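Local coordinates for protein superoxide dismutase (Methanothermobacter thermautotrophicus, PDB 1MA1) that converts superoxide radicals into hydrogen peroxide and molecular oxygen at a single iron ion in each subunit of a homotetramer, at residues Y9-L21 / Y78-A91. Sequence-based numbering, arbitrary orientation.
With FE (Fe (III) ion), chain G.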
loop_
_atom_site.group_PDB
_atom_site.type_symbol
_atom_site.label_atom_id
_atom_site.label_comp_id
_atom_site.label_asym_id
_atom_site.label_seq_id
_atom_site.Cartn_x
_atom_site.Cartn_y
_atom_site.Cartn_z
ATOM N N TYR A 9 2.107 -1.428 -26.177
ATOM C CA TYR A 9 3.030 -0.402 -25.733
ATOM C C TYR A 9 4.370 -0.576 -26.425
ATOM O O TYR A 9 4.793 -1.698 -26.693
ATOM C CB TYR A 9 3.199 -0.488 -24.215
ATOM C CG TYR A 9 2.005 0.006 -23.438
ATOM C CD1 TYR A 9 1.700 1.370 -23.384
ATOM C CD2 TYR A 9 1.185 -0.881 -22.733
ATOM C CE1 TYR A 9 0.618 1.832 -22.654
ATOM C CE2 TYR A 9 0.102 -0.429 -22.002
ATOM C CZ TYR A 9 -0.178 0.924 -21.964
ATOM O OH TYR A 9 -1.280 1.375 -21.280
ATOM N N GLU A 10 5.034 0.537 -26.711
ATOM C CA GLU A 10 6.422 0.502 -27.161
ATOM C C GLU A 10 7.316 1.459 -26.384
ATOM O O GLU A 10 6.867 2.510 -25.918
ATOM C CB GLU A 10 6.479 0.828 -28.645
ATOM C CG GLU A 10 5.867 -0.259 -29.507
ATOM C CD GLU A 10 5.714 0.159 -30.951
ATOM O OE1 GLU A 10 5.360 -0.709 -31.792
ATOM O OE2 GLU A 10 5.945 1.358 -31.238
ATOM N N LEU A 11 8.588 1.099 -26.246
ATOM C CA LEU A 11 9.556 2.000 -25.635
ATOM C C LEU A 11 9.681 3.256 -26.483
ATOM O O LEU A 11 10.085 3.195 -27.642
ATOM C CB LEU A 11 10.916 1.323 -25.523
ATOM C CG LEU A 11 11.960 2.114 -24.727
ATOM C CD1 LEU A 11 11.517 2.201 -23.251
ATOM C CD2 LEU A 11 13.335 1.451 -24.837
ATOM N N PRO A 12 9.320 4.417 -25.924
ATOM C CA PRO A 12 9.495 5.676 -26.654
ATOM C C PRO A 12 10.964 6.030 -26.754
ATOM O O PRO A 12 11.745 5.735 -25.849
ATOM C CB PRO A 12 8.710 6.669 -25.816
ATOM C CG PRO A 12 8.925 6.155 -24.438
ATOM C CD PRO A 12 8.765 4.651 -24.582
ATOM N N GLU A 13 11.349 6.651 -27.859
ATOM C CA GLU A 13 12.693 7.187 -27.991
ATOM C C GLU A 13 12.844 8.320 -26.990
ATOM O O GLU A 13 11.872 8.992 -26.656
ATOM C CB GLU A 13 12.894 7.702 -29.408
ATOM C CG GLU A 13 12.276 6.801 -30.466
ATOM C CD GLU A 13 13.296 6.286 -31.462
ATOM O OE1 GLU A 13 13.856 7.131 -32.196
ATOM O OE2 GLU A 13 13.545 5.050 -31.515
ATOM N N LEU A 14 14.057 8.538 -26.501
ATOM C CA LEU A 14 14.376 9.779 -25.805
ATOM C C LEU A 14 14.341 10.985 -26.742
ATOM O O LEU A 14 14.665 10.879 -27.923
ATOM C CB LEU A 14 15.755 9.675 -25.156
ATOM C CG LEU A 14 15.862 9.321 -23.677
ATOM C CD1 LEU A 14 14.853 8.273 -23.281
ATOM C CD2 LEU A 14 17.252 8.838 -23.405
ATOM N N PRO A 15 13.960 12.155 -26.214
ATOM C CA PRO A 15 13.975 13.438 -26.923
ATOM C C PRO A 15 15.386 13.938 -27.270
ATOM O O PRO A 15 15.553 15.033 -27.812
ATOM C CB PRO A 15 13.272 14.386 -25.939
ATOM C CG PRO A 15 12.460 13.456 -25.058
ATOM C CD PRO A 15 13.425 12.327 -24.854
ATOM N N TYR A 16 16.398 13.152 -26.933
ATOM C CA TYR A 16 17.776 13.634 -26.911
ATOM C C TYR A 16 18.732 12.472 -26.684
ATOM O O TYR A 16 18.328 11.416 -26.201
ATOM C CB TYR A 16 17.973 14.697 -25.804
ATOM C CG TYR A 16 17.335 14.352 -24.470
ATOM C CD1 TYR A 16 17.698 13.201 -23.769
ATOM C CD2 TYR A 16 16.328 15.147 -23.944
ATOM C CE1 TYR A 16 17.054 12.853 -22.576
ATOM C CE2 TYR A 16 15.681 14.816 -22.765
ATOM C CZ TYR A 16 16.038 13.672 -22.087
ATOM O OH TYR A 16 15.354 13.331 -20.945
ATOM N N PRO A 17 20.014 12.647 -27.047
ATOM C CA PRO A 17 21.005 11.577 -26.903
ATOM C C PRO A 17 21.321 11.241 -25.453
ATOM O O PRO A 17 21.167 12.086 -24.570
ATOM C CB PRO A 17 22.221 12.119 -27.654
ATOM C CG PRO A 17 22.091 13.577 -27.520
ATOM C CD PRO A 17 20.603 13.822 -27.709
ATOM N N TYR A 18 21.777 10.011 -25.224
ATOM C CA TYR A 18 21.955 9.480 -23.883
ATOM C C TYR A 18 22.959 10.267 -23.049
ATOM O O TYR A 18 23.060 10.072 -21.841
ATOM C CB TYR A 18 22.381 7.999 -23.948
ATOM C CG TYR A 18 21.250 7.046 -24.295
ATOM C CD1 TYR A 18 20.099 6.977 -23.511
ATOM C CD2 TYR A 18 21.308 6.248 -25.434
ATOM C CE1 TYR A 18 19.024 6.137 -23.859
ATOM C CE2 TYR A 18 20.242 5.407 -25.795
ATOM C CZ TYR A 18 19.096 5.360 -25.003
ATOM O OH TYR A 18 18.020 4.576 -25.376
ATOM N N ASP A 19 23.709 11.158 -23.679
ATOM C CA ASP A 19 24.670 11.941 -22.921
ATOM C C ASP A 19 24.198 13.383 -22.859
ATOM O O ASP A 19 24.944 14.270 -22.452
ATOM C CB ASP A 19 26.056 11.852 -23.562
ATOM C CG ASP A 19 26.148 12.587 -24.910
ATOM O OD1 ASP A 19 25.095 12.858 -25.552
ATOM O OD2 ASP A 19 27.301 12.882 -25.334
ATOM N N ALA A 20 22.948 13.614 -23.254
ATOM C CA ALA A 20 22.424 14.974 -23.317
ATOM C C ALA A 20 22.308 15.634 -21.928
ATOM O O ALA A 20 22.179 16.855 -21.825
ATOM C CB ALA A 20 21.054 14.989 -24.042
ATOM N N LEU A 21 22.355 14.829 -20.871
ATOM C CA LEU A 21 21.949 15.299 -19.556
ATOM C C LEU A 21 23.125 15.321 -18.587
ATOM O O LEU A 21 22.961 15.635 -17.406
ATOM C CB LEU A 21 20.848 14.401 -18.996
ATOM C CG LEU A 21 19.582 14.218 -19.822
ATOM C CD1 LEU A 21 18.574 13.435 -18.983
ATOM C CD2 LEU A 21 19.021 15.578 -20.243
ATOM N N TYR A 78 5.156 2.776 -17.149
ATOM C CA TYR A 78 5.273 3.270 -18.509
ATOM C C TYR A 78 4.951 4.763 -18.618
ATOM O O TYR A 78 5.709 5.522 -19.227
ATOM C CB TYR A 78 4.337 2.507 -19.433
ATOM C CG TYR A 78 4.265 3.101 -20.821
ATOM C CD1 TYR A 78 5.200 2.765 -21.791
ATOM C CD2 TYR A 78 3.274 4.028 -21.149
ATOM C CE1 TYR A 78 5.155 3.327 -23.050
ATOM C CE2 TYR A 78 3.222 4.597 -22.401
ATOM C CZ TYR A 78 4.164 4.247 -23.348
ATOM O OH TYR A 78 4.110 4.833 -24.589
ATOM N N VAL A 79 3.811 5.164 -18.056
ATOM C CA VAL A 79 3.336 6.541 -18.174
ATOM C C VAL A 79 4.262 7.540 -17.484
ATOM O O VAL A 79 4.598 8.561 -18.064
ATOM C CB VAL A 79 1.916 6.715 -17.572
ATOM C CG1 VAL A 79 1.524 8.167 -17.612
ATOM C CG2 VAL A 79 0.904 5.905 -18.351
ATOM N N LEU A 80 4.675 7.247 -16.257
ATOM C CA LEU A 80 5.554 8.157 -15.518
ATOM C C LEU A 80 6.940 8.343 -16.151
ATOM O O LEU A 80 7.462 9.470 -16.173
ATOM C CB LEU A 80 5.719 7.685 -14.061
ATOM C CG LEU A 80 4.476 7.847 -13.188
ATOM C CD1 LEU A 80 4.637 7.194 -11.847
ATOM C CD2 LEU A 80 4.208 9.315 -13.021
ATOM N N HIS A 81 7.538 7.255 -16.660
ATOM C CA HIS A 81 8.836 7.387 -17.326
ATOM C C HIS A 81 8.639 8.222 -18.589
ATOM O O HIS A 81 9.480 9.050 -18.928
ATOM C CB HIS A 81 9.476 6.015 -17.652
ATOM C CG HIS A 81 10.120 5.341 -16.470
ATOM N ND1 HIS A 81 9.398 4.608 -15.557
ATOM C CD2 HIS A 81 11.419 5.252 -16.068
ATOM C CE1 HIS A 81 10.216 4.090 -14.652
ATOM N NE2 HIS A 81 11.452 4.464 -14.937
ATOM N N LEU A 82 7.510 8.046 -19.259
ATOM C CA LEU A 82 7.235 8.835 -20.453
ATOM C C LEU A 82 7.265 10.345 -20.191
ATOM O O LEU A 82 7.920 11.081 -20.922
ATOM C CB LEU A 82 5.878 8.474 -21.043
ATOM C CG LEU A 82 5.485 9.191 -22.346
ATOM C CD1 LEU A 82 6.475 8.802 -23.446
ATOM C CD2 LEU A 82 4.062 8.788 -22.768
ATOM N N PHE A 83 6.554 10.805 -19.164
ATOM C CA PHE A 83 6.561 12.223 -18.813
ATOM C C PHE A 83 7.898 12.671 -18.236
ATOM O O PHE A 83 8.274 13.833 -18.370
ATOM C CB PHE A 83 5.443 12.547 -17.804
ATOM C CG PHE A 83 4.065 12.611 -18.408
ATOM C CD1 PHE A 83 3.417 11.457 -18.843
ATOM C CD2 PHE A 83 3.413 13.829 -18.557
ATOM C CE1 PHE A 83 2.150 11.519 -19.413
ATOM C CE2 PHE A 83 2.141 13.894 -19.132
ATOM C CZ PHE A 83 1.513 12.737 -19.560
ATOM N N PHE A 84 8.599 11.746 -17.583
ATOM C CA PHE A 84 9.877 12.049 -16.942
ATOM C C PHE A 84 10.891 12.477 -17.996
ATOM O O PHE A 84 11.468 13.553 -17.902
ATOM C CB PHE A 84 10.390 10.819 -16.187
ATOM C CG PHE A 84 11.682 11.048 -15.445
ATOM C CD1 PHE A 84 11.810 12.105 -14.553
ATOM C CD2 PHE A 84 12.760 10.190 -15.615
ATOM C CE1 PHE A 84 13.000 12.301 -13.837
ATOM C CE2 PHE A 84 13.948 10.367 -14.905
ATOM C CZ PHE A 84 14.069 11.429 -14.011
ATOM N N TRP A 85 11.100 11.635 -19.005
ATOM C CA TRP A 85 12.029 11.957 -20.085
ATOM C C TRP A 85 11.639 13.297 -20.692
ATOM O O TRP A 85 12.488 14.117 -21.053
ATOM C CB TRP A 85 11.984 10.879 -21.168
ATOM C CG TRP A 85 12.194 9.487 -20.681
ATOM C CD1 TRP A 85 11.511 8.383 -21.077
ATOM C CD2 TRP A 85 13.157 9.044 -19.724
ATOM N NE1 TRP A 85 11.983 7.266 -20.423
ATOM C CE2 TRP A 85 12.995 7.644 -19.585
ATOM C CE3 TRP A 85 14.142 9.687 -18.969
ATOM C CZ2 TRP A 85 13.776 6.885 -18.727
ATOM C CZ3 TRP A 85 14.927 8.926 -18.112
ATOM C CH2 TRP A 85 14.738 7.542 -17.996
ATOM N N GLY A 86 10.341 13.516 -20.785
ATOM C CA GLY A 86 9.848 14.665 -21.508
ATOM C C GLY A 86 10.060 15.985 -20.785
ATOM O O GLY A 86 10.169 17.030 -21.448
ATOM N N ASN A 87 10.103 15.967 -19.449
ATOM C CA ASN A 87 10.345 17.202 -18.728
ATOM C C ASN A 87 11.771 17.294 -18.201
ATOM O O ASN A 87 12.038 17.934 -17.177
ATOM C CB ASN A 87 9.282 17.433 -17.614
ATOM C CG ASN A 87 9.248 16.340 -16.518
ATOM O OD1 ASN A 87 8.156 15.905 -16.119
ATOM N ND2 ASN A 87 10.415 15.933 -16.003
ATOM N N MET A 88 12.694 16.666 -18.938
ATOM C CA MET A 88 14.118 17.000 -18.844
ATOM C C MET A 88 14.703 17.375 -20.203
ATOM O O MET A 88 14.134 17.061 -21.244
ATOM C CB MET A 88 14.921 15.826 -18.264
ATOM C CG MET A 88 14.507 15.397 -16.863
ATOM S SD MET A 88 15.598 14.121 -16.141
ATOM C CE MET A 88 15.004 12.668 -16.942
ATOM N N GLY A 89 15.845 18.050 -20.179
ATOM C CA GLY A 89 16.632 18.233 -21.374
ATOM C C GLY A 89 18.025 18.748 -21.048
ATOM O O GLY A 89 18.376 18.908 -19.879
ATOM N N PRO A 90 18.853 19.016 -22.071
ATOM C CA PRO A 90 20.205 19.563 -21.920
ATOM C C PRO A 90 20.246 20.760 -20.963
ATOM O O PRO A 90 19.400 21.655 -21.027
ATOM C CB PRO A 90 20.563 19.972 -23.348
ATOM C CG PRO A 90 19.837 19.007 -24.168
ATOM C CD PRO A 90 18.491 18.940 -23.497
ATOM N N ALA A 91 21.245 20.782 -20.087
ATOM C CA ALA A 91 21.311 21.798 -19.037
ATOM C C ALA A 91 21.383 23.222 -19.598
ATOM O O ALA A 91 20.868 24.171 -19.004
ATOM C CB ALA A 91 22.501 21.535 -18.142
HETATM FE FE FE G . 12.649 4.599 -13.174
HETATM O O HOH W 1 3.319 3.044 -26.673
HETATM O O HOH W 2 22.825 18.566 -19.399
HETATM O O HOH W 3 11.181 3.925 -12.145
#
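Leu14 lays its CD1 methyl on the indole of Trp85, 3.9 Å from the centroid of the five-membered ring and only 8° off its normal, a CH-pi contact. The opposite face of that indole is taken by Phe84 CD2 and the carbonyl oxygen of His81, each near the rim, so the indole is sandwiched between the loop methyl and its own helix, which limits its tilt. Next along, Tyr16 reaches across to the C-terminal end of the helix. With CG set between the backbone N and the carbonyl carbon (chi1 44°), its ring is directed at the last turn, where OH donates to Trp85 O over 3.0 Å, in the carbonyl plane and on a lone pair. Pro15 CD sits over the centre of one Tyr16 face and Leu21 CD2 nearer the rim of the other. Residues 9-21 belong to the N-terminal loop preceding helix 27-57 in the iron/manganese superoxide dismutase fold, and run along helix 64-86, the second of the alpha hairpin; that helix supplies His81, whose NE2 binds the iron at 2.1 Å alongside His33, Asp167, His171 and a water. Toward the start of the loop, Pro12 CG meets Leu82 CD1 at 3.7 Å. Tyr9 brings CD1 over the centre of the Tyr78 ring, the two planes inclined at 48°, while a water joins Tyr78 OH to Glu10 N. Beyond the helix, a second water links Ala20 O with Ala91 N, and Pro90 CA makes a CA-H...O contact of 3.4 Å to the same Ala20 O.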